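Putative acetyltransferase Sthe_0691 (Sphaerobacter thermophilus, PDB 3SHP) probably transfers an acetyl group from acetyl-coenzyme A to an acceptor that the structure alone does not show. Local coordinates at the interface of chains A and B. Residues are numbered along the deposited sequence; one frame, centred on the assembly and turned at random. Chains: chain A/B, Putative acetyltransferase Sthe_0691.

The interface of chains A and B. Residues chain A 88, 125, 148, 161, 163; chain B 146, 148, 161, 163.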
# COMPACT_ATOMS: atom_id res chain seq x y z
N ARG A 88 11.69 -7.63 21.18
CA ARG A 88 11.45 -6.77 20.02
C ARG A 88 11.72 -5.33 20.44
O ARG A 88 11.23 -4.87 21.46
CB ARG A 88 9.99 -6.95 19.56
CG ARG A 88 9.58 -6.16 18.35
CD ARG A 88 8.10 -6.46 17.95
NE ARG A 88 7.92 -7.85 17.62
CZ ARG A 88 6.81 -8.54 17.83
NH1 ARG A 88 5.74 -7.94 18.38
NH2 ARG A 88 6.76 -9.83 17.51
N GLU A 125 14.27 -10.35 17.67
CA GLU A 125 14.13 -9.83 16.31
C GLU A 125 15.11 -8.71 16.01
O GLU A 125 15.20 -7.74 16.77
CB GLU A 125 12.71 -9.30 16.10
CG GLU A 125 11.65 -10.37 16.22
CD GLU A 125 10.26 -9.78 16.29
OE1 GLU A 125 10.07 -8.69 15.68
OE2 GLU A 125 9.39 -10.39 16.97
N MSE A 148 13.10 -13.46 7.47
CA MSE A 148 11.89 -13.04 6.74
C MSE A 148 12.28 -11.92 5.78
O MSE A 148 12.69 -10.83 6.18
CB MSE A 148 10.84 -12.67 7.75
CG MSE A 148 10.97 -13.72 8.89
SE MSE A 148 9.73 -13.64 10.23
CE MSE A 148 8.18 -12.97 9.26
N LEU A 161 14.07 -9.20 8.13
CA LEU A 161 14.02 -9.32 9.58
C LEU A 161 14.67 -10.65 9.96
O LEU A 161 14.33 -11.69 9.39
CB LEU A 161 12.58 -9.28 10.07
CG LEU A 161 12.37 -9.50 11.58
CD1 LEU A 161 13.11 -8.44 12.34
CD2 LEU A 161 10.87 -9.45 11.91
N ILE A 163 15.54 -13.49 12.99
CA ILE A 163 15.24 -13.94 14.33
C ILE A 163 16.44 -14.69 14.83
O ILE A 163 16.84 -15.70 14.22
CB ILE A 163 13.97 -14.77 14.38
CG1 ILE A 163 12.82 -13.89 13.92
CG2 ILE A 163 13.75 -15.27 15.82
CD1 ILE A 163 11.63 -14.61 13.54
N VAL B 146 6.70 -17.00 19.34
CA VAL B 146 6.71 -15.62 18.89
C VAL B 146 5.39 -15.32 18.18
O VAL B 146 4.83 -16.19 17.51
CB VAL B 146 7.92 -15.34 17.90
CG1 VAL B 146 8.05 -13.86 17.54
CG2 VAL B 146 9.26 -15.81 18.49
N MSE B 148 3.56 -12.24 15.68
CA MSE B 148 3.69 -10.99 14.92
C MSE B 148 2.30 -10.56 14.47
O MSE B 148 1.62 -11.24 13.70
CB MSE B 148 4.67 -11.23 13.79
CG MSE B 148 5.79 -12.12 14.39
SE MSE B 148 7.21 -12.49 13.32
CE MSE B 148 7.28 -10.88 12.23
N LEU B 161 0.83 -13.78 12.57
CA LEU B 161 1.69 -14.91 12.25
C LEU B 161 2.26 -15.46 13.56
O LEU B 161 2.77 -14.69 14.38
CB LEU B 161 2.82 -14.47 11.33
CG LEU B 161 3.87 -15.54 10.99
CD1 LEU B 161 3.19 -16.70 10.31
CD2 LEU B 161 4.95 -14.95 10.07
N ILE B 163 4.95 -18.11 15.48
CA ILE B 163 6.10 -18.97 15.32
C ILE B 163 6.05 -19.99 16.42
O ILE B 163 6.06 -19.64 17.61
CB ILE B 163 7.39 -18.19 15.32
CG1 ILE B 163 7.36 -17.24 14.13
CG2 ILE B 163 8.58 -19.17 15.21
CD1 ILE B 163 8.33 -16.16 14.19
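A:Glu125 OE2, a carboxylate oxygen, accepts a hydrogen bond and salt bridge of 2.7 Å from A:Arg88 NH2. On the partner side it lies 3.8 Å from the methyl B:Val146 CG1, a van der Waals contact. The NH2 bond uses the syn lone pair of OE2 and lies close to the guanidinium plane. A:Arg88 NE, the inner guanidinium nitrogen, binds A:Glu125 OE1 at 3.0 Å, from a tilted position on the syn side. This side-on grip by two nitrogens is likely to hold both flat groups in place. The arginine chain bends at chi3 (-61°), which turns the guanidinium edge toward the carboxylate. The pair borders the partner chain: A:Arg88 NH2 lies 4.0 Å from B:Met148 CG. An alanine at A:Arg88 removes the guanidinium and would probably leave the A:Glu125 carboxylate without this mate, free to turn beside B:Val146.

Next to the ion pair, the contacts across this patch are made by apolar side chains. A:Met148 and B:Met148, both selenomethionines, meet tip to tip, with 3.7 Å between A:Met148 CE and B:Met148 CE. Their chains bend at chi3 (31°), and each methyl also reaches the leucine of the other chain. A:Met148 CE lies 3.9 Å from B:Leu161 CD2, and the twin contact joins A:Leu161 to B:Met148. A:Ile163 CD1 and B:Ile163 CD1 touch end to end at 3.7 Å.

The patch is part of a two-fold interface between two of the eight copies in the deposited assembly; the structure alone does not show whether it forms in the cell. Strands 143-148 and 158-167 of both chains face each other here, and strands 84-91 and 121-127 of chain A carry the ion pair beside them.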